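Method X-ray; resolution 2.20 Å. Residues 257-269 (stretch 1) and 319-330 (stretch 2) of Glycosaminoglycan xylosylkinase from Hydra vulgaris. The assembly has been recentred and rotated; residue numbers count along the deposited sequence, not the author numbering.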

ATOM      1  N   GLY A 257     -11.722 -22.250  15.835  1.00 50.19           N
ATOM      2  CA  GLY A 257     -11.572 -21.185  14.875  1.00 54.31           C
ATOM      3  C   GLY A 257     -11.482 -19.813  15.511  1.00 55.90           C
ATOM      4  O   GLY A 257     -11.307 -19.666  16.725  1.00 58.94           O
ATOM      5  N   PRO A 258     -11.613 -18.776  14.686  1.00 48.44           N
ATOM      6  CA  PRO A 258     -11.364 -17.401  15.137  1.00 45.99           C
ATOM      7  C   PRO A 258     -12.563 -16.663  15.717  1.00 40.30           C
ATOM      8  O   PRO A 258     -12.398 -15.500  16.102  1.00 44.08           O
ATOM      9  CB  PRO A 258     -10.897 -16.721  13.841  1.00 41.85           C
ATOM     10  CG  PRO A 258     -11.685 -17.415  12.782  1.00 43.89           C
ATOM     11  CD  PRO A 258     -11.825 -18.852  13.229  1.00 41.80           C
ATOM     12  N   ARG A 259     -13.747 -17.276  15.799  1.00 33.49           N
ATOM     13  CA  ARG A 259     -14.950 -16.497  16.088  1.00 38.58           C
ATOM     14  C   ARG A 259     -14.892 -15.860  17.469  1.00 39.88           C
ATOM     15  O   ARG A 259     -15.219 -14.680  17.626  1.00 38.74           O
ATOM     16  CB  ARG A 259     -16.204 -17.355  15.987  1.00 31.71           C
ATOM     17  CG  ARG A 259     -17.458 -16.534  16.207  1.00 40.42           C
ATOM     18  CD  ARG A 259     -17.630 -15.457  15.128  1.00 44.94           C
ATOM     19  NE  ARG A 259     -17.424 -15.976  13.783  1.00 42.87           N
ATOM     20  CZ  ARG A 259     -18.382 -16.555  13.071  1.00 45.82           C
ATOM     21  NH1 ARG A 259     -19.612 -16.692  13.569  1.00 39.56           N
ATOM     22  NH2 ARG A 259     -18.112 -17.003  11.847  1.00 44.26           N
ATOM     23  N   LEU A 260     -14.501 -16.626  18.491  1.00 37.23           N
ATOM     24  CA  LEU A 260     -14.576 -16.088  19.847  1.00 35.83           C
ATOM     25  C   LEU A 260     -13.499 -15.036  20.086  1.00 41.84           C
ATOM     26  O   LEU A 260     -13.758 -14.013  20.730  1.00 41.12           O
ATOM     27  CB  LEU A 260     -14.474 -17.219  20.877  1.00 35.73           C
ATOM     28  CG  LEU A 260     -14.359 -16.765  22.333  1.00 39.36           C
ATOM     29  CD1 LEU A 260     -15.690 -16.213  22.809  1.00 38.60           C
ATOM     30  CD2 LEU A 260     -13.944 -17.935  23.219  1.00 41.42           C
ATOM     31  N   LEU A 261     -12.299 -15.242  19.541  1.00 36.49           N
ATOM     32  CA  LEU A 261     -11.281 -14.202  19.651  1.00 38.31           C
ATOM     33  C   LEU A 261     -11.671 -12.956  18.862  1.00 36.14           C
ATOM     34  O   LEU A 261     -11.311 -11.838  19.251  1.00 34.84           O
ATOM     35  CB  LEU A 261      -9.925 -14.732  19.191  1.00 38.22           C
ATOM     36  CG  LEU A 261      -9.272 -15.759  20.113  1.00 46.58           C
ATOM     37  CD1 LEU A 261      -7.931 -16.203  19.542  1.00 40.92           C
ATOM     38  CD2 LEU A 261      -9.109 -15.179  21.512  1.00 47.64           C
ATOM     39  N   ASP A 262     -12.399 -13.122  17.754  1.00 33.16           N
ATOM     40  CA  ASP A 262     -12.933 -11.958  17.050  1.00 33.20           C
ATOM     41  C   ASP A 262     -13.879 -11.169  17.944  1.00 31.77           C
ATOM     42  O   ASP A 262     -13.801  -9.937  18.013  1.00 30.11           O
ATOM     43  CB  ASP A 262     -13.638 -12.381  15.760  1.00 34.19           C
ATOM     44  CG  ASP A 262     -12.670 -12.639  14.611  1.00 38.29           C
ATOM     45  OD1 ASP A 262     -11.437 -12.575  14.825  1.00 39.37           O
ATOM     46  OD2 ASP A 262     -13.145 -12.905  13.489  1.00 37.91           O
ATOM     47  N   LEU A 263     -14.791 -11.861  18.637  1.00 29.73           N
ATOM     48  CA  LEU A 263     -15.727 -11.145  19.501  1.00 35.03           C
ATOM     49  C   LEU A 263     -15.020 -10.472  20.668  1.00 34.34           C
ATOM     50  O   LEU A 263     -15.476  -9.426  21.147  1.00 31.88           O
ATOM     51  CB  LEU A 263     -16.812 -12.085  20.028  1.00 35.73           C
ATOM     52  CG  LEU A 263     -17.752 -12.732  19.010  1.00 36.25           C
ATOM     53  CD1 LEU A 263     -18.757 -13.633  19.712  1.00 33.99           C
ATOM     54  CD2 LEU A 263     -18.465 -11.679  18.170  1.00 34.87           C
ATOM     55  N   ILE A 264     -13.896 -11.031  21.120  1.00 32.40           N
ATOM     56  CA  ILE A 264     -13.130 -10.383  22.179  1.00 30.21           C
ATOM     57  C   ILE A 264     -12.416  -9.145  21.639  1.00 39.10           C
ATOM     58  O   ILE A 264     -12.408  -8.090  22.289  1.00 35.29           O
ATOM     59  CB  ILE A 264     -12.165 -11.393  22.825  1.00 29.83           C
ATOM     60  CG1 ILE A 264     -12.964 -12.546  23.451  1.00 32.44           C
ATOM     61  CG2 ILE A 264     -11.309 -10.710  23.873  1.00 35.74           C
ATOM     62  CD1 ILE A 264     -12.126 -13.667  24.056  1.00 36.86           C
ATOM     63  N   ASP A 265     -11.810  -9.247  20.447  1.00 27.23           N
ATOM     64  CA  ASP A 265     -11.293  -8.064  19.757  1.00 29.03           C
ATOM     65  C   ASP A 265     -12.357  -6.980  19.661  1.00 35.38           C
ATOM     66  O   ASP A 265     -12.120  -5.816  20.007  1.00 30.25           O
ATOM     67  CB  ASP A 265     -10.821  -8.420  18.340  1.00 35.31           C
ATOM     68  CG  ASP A 265      -9.452  -9.083  18.304  1.00 41.99           C
ATOM     69  OD1 ASP A 265      -8.739  -9.075  19.328  1.00 35.79           O
ATOM     70  OD2 ASP A 265      -9.085  -9.591  17.219  1.00 40.78           O
ATOM     71  N   THR A 266     -13.537  -7.350  19.158  1.00 29.53           N
ATOM     72  CA  THR A 266     -14.587  -6.373  18.905  1.00 27.35           C
ATOM     73  C   THR A 266     -15.166  -5.815  20.201  1.00 27.11           C
ATOM     74  O   THR A 266     -15.642  -4.674  20.220  1.00 28.69           O
ATOM     75  CB  THR A 266     -15.668  -7.002  18.022  1.00 31.82           C
ATOM     76  OG1 THR A 266     -15.099  -7.331  16.748  1.00 31.83           O
ATOM     77  CG2 THR A 266     -16.842  -6.047  17.802  1.00 27.98           C
ATOM     78  N   SER A 267     -15.128  -6.587  21.292  1.00 29.22           N
ATOM     79  CA  SER A 267     -15.591  -6.045  22.565  1.00 31.23           C
ATOM     80  C   SER A 267     -14.641  -4.973  23.084  1.00 28.45           C
ATOM     81  O   SER A 267     -15.084  -3.997  23.700  1.00 28.05           O
ATOM     82  CB  SER A 267     -15.749  -7.161  23.597  1.00 33.06           C
ATOM     83  OG  SER A 267     -14.492  -7.571  24.107  1.00 33.25           O
ATOM     84  N   ILE A 268     -13.342  -5.121  22.819  1.00 26.78           N
ATOM     85  CA  ILE A 268     -12.381  -4.079  23.164  1.00 27.75           C
ATOM     86  C   ILE A 268     -12.628  -2.837  22.318  1.00 33.40           C
ATOM     87  O   ILE A 268     -12.646  -1.708  22.826  1.00 31.62           O
ATOM     88  CB  ILE A 268     -10.945  -4.605  22.988  1.00 25.69           C
ATOM     89  CG1 ILE A 268     -10.616  -5.630  24.076  1.00 28.32           C
ATOM     90  CG2 ILE A 268      -9.936  -3.458  22.988  1.00 25.23           C
ATOM     91  CD1 ILE A 268      -9.352  -6.415  23.801  1.00 30.96           C
ATOM     92  N   PHE A 269     -12.828  -3.029  21.012  1.00 29.78           N
ATOM     93  CA  PHE A 269     -13.098  -1.905  20.123  1.00 30.61           C
ATOM     94  C   PHE A 269     -14.401  -1.210  20.506  1.00 25.43           C
ATOM     95  O   PHE A 269     -14.460   0.021  20.573  1.00 25.43           O
ATOM     96  CB  PHE A 269     -13.130  -2.412  18.681  1.00 22.46           C
ATOM     97  CG  PHE A 269     -13.600  -1.402  17.663  1.00 21.89           C
ATOM     98  CD1 PHE A 269     -12.731  -0.440  17.166  1.00 22.98           C
ATOM     99  CD2 PHE A 269     -14.891  -1.460  17.150  1.00 22.00           C
ATOM    100  CE1 PHE A 269     -13.143   0.472  16.211  1.00 20.97           C
ATOM    101  CE2 PHE A 269     -15.317  -0.547  16.180  1.00 23.12           C
ATOM    102  CZ  PHE A 269     -14.434   0.421  15.713  1.00 22.86           C
ATOM    103  N   CYS A 319     -11.195 -14.369  29.451  1.00 42.58           N
ATOM    104  CA  CYS A 319      -9.754 -14.240  29.673  1.00 41.99           C
ATOM    105  C   CYS A 319      -8.962 -14.964  28.588  1.00 47.64           C
ATOM    106  O   CYS A 319      -8.111 -15.814  28.858  1.00 44.92           O
ATOM    107  CB  CYS A 319      -9.363 -14.715  31.070  1.00 48.61           C
ATOM    108  SG  CYS A 319      -9.722 -13.475  32.345  1.00 55.95           S
ATOM    109  N   ARG A 320      -9.313 -14.670  27.342  1.00 45.08           N
ATOM    110  CA  ARG A 320      -8.515 -15.046  26.190  1.00 40.09           C
ATOM    111  C   ARG A 320      -8.325 -13.801  25.338  1.00 46.54           C
ATOM    112  O   ARG A 320      -9.227 -12.960  25.239  1.00 45.82           O
ATOM    113  CB  ARG A 320      -9.189 -16.167  25.394  1.00 40.41           C
ATOM    114  CG  ARG A 320      -9.481 -17.409  26.246  1.00 46.73           C
ATOM    115  CD  ARG A 320     -10.437 -18.371  25.557  1.00 48.31           C
ATOM    116  NE  ARG A 320      -9.930 -18.823  24.269  1.00 53.22           N
ATOM    117  CZ  ARG A 320      -9.105 -19.857  24.120  1.00 65.24           C
ATOM    118  NH1 ARG A 320      -8.709 -20.548  25.182  1.00 57.58           N
ATOM    119  NH2 ARG A 320      -8.682 -20.200  22.909  1.00 67.34           N
ATOM    120  N   LEU A 321      -7.150 -13.670  24.738  1.00 39.07           N
ATOM    121  CA  LEU A 321      -6.846 -12.480  23.961  1.00 35.40           C
ATOM    122  C   LEU A 321      -5.888 -12.864  22.855  1.00 40.44           C
ATOM    123  O   LEU A 321      -4.861 -13.499  23.114  1.00 36.92           O
ATOM    124  CB  LEU A 321      -6.238 -11.371  24.831  1.00 35.63           C
ATOM    125  CG  LEU A 321      -5.836 -10.078  24.103  1.00 35.72           C
ATOM    126  CD1 LEU A 321      -7.014  -9.457  23.354  1.00 36.96           C
ATOM    127  CD2 LEU A 321      -5.234  -9.073  25.074  1.00 40.48           C
ATOM    128  N   ARG A 322      -6.238 -12.486  21.630  1.00 39.63           N
ATOM    129  CA  ARG A 322      -5.391 -12.794  20.489  1.00 42.24           C
ATOM    130  C   ARG A 322      -4.056 -12.081  20.612  1.00 50.56           C
ATOM    131  O   ARG A 322      -3.990 -10.912  21.002  1.00 44.24           O
ATOM    132  CB  ARG A 322      -6.088 -12.398  19.195  1.00 39.01           C
ATOM    133  CG  ARG A 322      -5.185 -12.416  17.973  1.00 43.94           C
ATOM    134  CD  ARG A 322      -5.991 -12.273  16.687  1.00 40.06           C
ATOM    135  NE  ARG A 322      -6.875 -13.411  16.450  1.00 32.75           N
ATOM    136  CZ  ARG A 322      -8.183 -13.304  16.272  1.00 38.08           C
ATOM    137  NH1 ARG A 322      -8.786 -12.116  16.302  1.00 34.05           N
ATOM    138  NH2 ARG A 322      -8.922 -14.389  16.057  1.00 31.21           N
ATOM    139  N   SER A 323      -2.987 -12.796  20.257  1.00 44.67           N
ATOM    140  CA  SER A 323      -1.635 -12.300  20.490  1.00 43.99           C
ATOM    141  C   SER A 323      -1.374 -10.996  19.744  1.00 42.56           C
ATOM    142  O   SER A 323      -0.813 -10.054  20.313  1.00 50.03           O
ATOM    143  CB  SER A 323      -0.612 -13.367  20.102  1.00 49.09           C
ATOM    144  OG  SER A 323       0.716 -12.890  20.256  1.00 44.43           O
ATOM    145  N   SER A 324      -1.733 -10.935  18.455  1.00 41.33           N
ATOM    146  CA  SER A 324      -1.493  -9.715  17.685  1.00 37.99           C
ATOM    147  C   SER A 324      -2.234  -8.520  18.282  1.00 37.15           C
ATOM    148  O   SER A 324      -1.719  -7.395  18.277  1.00 34.81           O
ATOM    149  CB  SER A 324      -1.888  -9.906  16.218  1.00 34.26           C
ATOM    150  OG  SER A 324      -3.218 -10.373  16.084  1.00 42.81           O
ATOM    151  N   THR A 325      -3.453  -8.741  18.780  1.00 36.53           N
ATOM    152  CA  THR A 325      -4.201  -7.665  19.424  1.00 36.66           C
ATOM    153  C   THR A 325      -3.465  -7.153  20.658  1.00 38.01           C
ATOM    154  O   THR A 325      -3.323  -5.942  20.856  1.00 31.62           O
ATOM    155  CB  THR A 325      -5.603  -8.150  19.797  1.00 39.54           C
ATOM    156  OG1 THR A 325      -6.281  -8.606  18.619  1.00 36.33           O
ATOM    157  CG2 THR A 325      -6.415  -7.011  20.415  1.00 35.17           C
ATOM    158  N   TYR A 326      -2.989  -8.073  21.501  1.00 33.27           N
ATOM    159  CA  TYR A 326      -2.238  -7.690  22.693  1.00 34.51           C
ATOM    160  C   TYR A 326      -0.998  -6.880  22.335  1.00 42.19           C
ATOM    161  O   TYR A 326      -0.708  -5.857  22.966  1.00 41.23           O
ATOM    162  CB  TYR A 326      -1.854  -8.943  23.474  1.00 40.21           C
ATOM    163  CG  TYR A 326      -0.984  -8.705  24.687  1.00 52.13           C
ATOM    164  CD1 TYR A 326      -1.447  -7.966  25.770  1.00 52.90           C
ATOM    165  CD2 TYR A 326       0.301  -9.231  24.752  1.00 55.71           C
ATOM    166  CE1 TYR A 326      -0.648  -7.756  26.884  1.00 56.76           C
ATOM    167  CE2 TYR A 326       1.104  -9.028  25.859  1.00 64.03           C
ATOM    168  CZ  TYR A 326       0.625  -8.292  26.922  1.00 66.18           C
ATOM    169  OH  TYR A 326       1.428  -8.087  28.022  1.00 68.54           O
ATOM    170  N   ASN A 327      -0.257  -7.321  21.317  1.00 40.29           N
ATOM    171  CA  ASN A 327       0.949  -6.606  20.914  1.00 44.22           C
ATOM    172  C   ASN A 327       0.631  -5.186  20.462  1.00 42.36           C
ATOM    173  O   ASN A 327       1.351  -4.243  20.813  1.00 47.75           O
ATOM    174  CB  ASN A 327       1.668  -7.379  19.809  1.00 42.11           C
ATOM    175  CG  ASN A 327       2.222  -8.702  20.299  1.00 48.39           C
ATOM    176  OD1 ASN A 327       2.558  -8.849  21.477  1.00 44.89           O
ATOM    177  ND2 ASN A 327       2.319  -9.674  19.397  1.00 51.27           N
ATOM    178  N   ARG A 328      -0.441  -5.009  19.685  1.00 37.78           N
ATOM    179  CA  ARG A 328      -0.781  -3.667  19.219  1.00 37.96           C
ATOM    180  C   ARG A 328      -1.283  -2.795  20.366  1.00 33.90           C
ATOM    181  O   ARG A 328      -0.974  -1.599  20.424  1.00 36.85           O
ATOM    182  CB  ARG A 328      -1.818  -3.744  18.096  1.00 37.37           C
ATOM    183  CG  ARG A 328      -1.350  -4.553  16.879  1.00 42.36           C
ATOM    184  CD  ARG A 328      -2.213  -4.306  15.633  1.00 46.02           C
ATOM    185  NE  ARG A 328      -3.613  -4.673  15.837  1.00 43.18           N
ATOM    186  CZ  ARG A 328      -4.117  -5.883  15.609  1.00 48.26           C
ATOM    187  NH1 ARG A 328      -3.339  -6.863  15.164  1.00 47.41           N
ATOM    188  NH2 ARG A 328      -5.405  -6.117  15.828  1.00 48.77           N
ATOM    189  N   LEU A 329      -2.038  -3.382  21.302  1.00 31.72           N
ATOM    190  CA  LEU A 329      -2.502  -2.631  22.466  1.00 33.23           C
ATOM    191  C   LEU A 329      -1.338  -2.165  23.327  1.00 40.88           C
ATOM    192  O   LEU A 329      -1.405  -1.090  23.934  1.00 44.55           O
ATOM    193  CB  LEU A 329      -3.460  -3.472  23.311  1.00 30.77           C
ATOM    194  CG  LEU A 329      -4.849  -3.774  22.742  1.00 35.08           C
ATOM    195  CD1 LEU A 329      -5.676  -4.523  23.768  1.00 40.04           C
ATOM    196  CD2 LEU A 329      -5.560  -2.511  22.304  1.00 34.38           C
ATOM    197  N   LYS A 330      -0.266  -2.953  23.398  1.00 40.41           N
ATOM    198  CA  LYS A 330       0.850  -2.565  24.246  1.00 37.11           C
ATOM    199  C   LYS A 330       1.706  -1.500  23.580  1.00 35.66           C
ATOM    200  O   LYS A 330       2.231  -0.617  24.266  1.00 43.85           O
ATOM    201  CB  LYS A 330       1.704  -3.790  24.570  1.00 39.86           C
ATOM    202  CG  LYS A 330       1.000  -4.798  25.456  1.00 61.16           C
ATOM    203  CD  LYS A 330       1.894  -5.268  26.589  1.00 75.81           C
ATOM    204  CE  LYS A 330       3.339  -5.457  26.138  1.00 81.84           C
ATOM    205  NZ  LYS A 330       3.532  -6.643  25.254  1.00 82.23           N
TER
HETATM  206  O   HOH W   1      -8.793 -11.164  20.853  1.00 33.26           O

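A buried arginine is tolerated in a protein interior when carboxylates are brought to meet it, and the contact between these two stretches of Glycosaminoglycan xylosylkinase is a clear example. Arg322 reaches from the start of the second helix to the first, where Asp262 and Asp265 await it. Its NH1 lies 2.7 Å from Asp265 OD2 and 3.1 Å from Asp262 OD1, and both pairs are salt bridges. Because the hydrogen bond to Asp265 is bent, with an N-H...O angle of 122°, it is weak despite its short length; the attraction there owes much to charge. The bond from NH1 to Asp262 OD1 is straighter, at 145°, and a weak one from Arg322 NH2 to the same oxygen, 3.3 Å away, supplements it. Both carboxylate oxygens sit near the guanidinium plane, where the N-H groups point, while Leu261 covers one face, its CB 3.3 Å from Arg322 NH2. Charge is thus satisfied at the edge and the less polar face is given to carbon.

Asp265 also serves a second partner. Its OD1 accepts a hydrogen bond from Thr325 OG1 at 2.6 Å, so the two oxygens of one carboxylate engage successive parts of the other stretch: OD2 the arginine at the N-cap position, OD1 a threonine within the first turn of the helix. A water completes the arrangement. It donates to Asp265 OD1 at 2.6 Å and to Leu261 O at 3.1 Å, and accepts from Arg322 N at 3.0 Å, tying the backbones together where no direct main-chain hydrogen bond joins them.

The backbone register explains this economy. The CA atoms of Leu261 and Arg322 are 6.1 Å apart, and those of Asp265 and Thr325 7.1 Å. A step of four residues, about one helical turn, returns the first helix to the same side, and the bond from Asp265 N to Leu261 O, 2.9 Å long, belongs to that turn.

Apolar packing extends the contact beyond the polar centre. Leu261 CD2 approaches Arg320 CB at 4.0 Å, and Leu260 CD2 lies 4.2 Å from Arg320 CD, so the aliphatic part of this partly exposed arginine lies against the leucines. Ile264 CD1 comes within 3.2 Å of Arg320 O, a tight approach of a methyl to a carbonyl. One turn farther along, Ile268 CD1 meets Leu321 CD1 at 3.9 Å and Leu329 CD1 at 4.1 Å, bringing together hydrocarbon from the short strand and the helix that follows it. Altogether 557 Å² is buried.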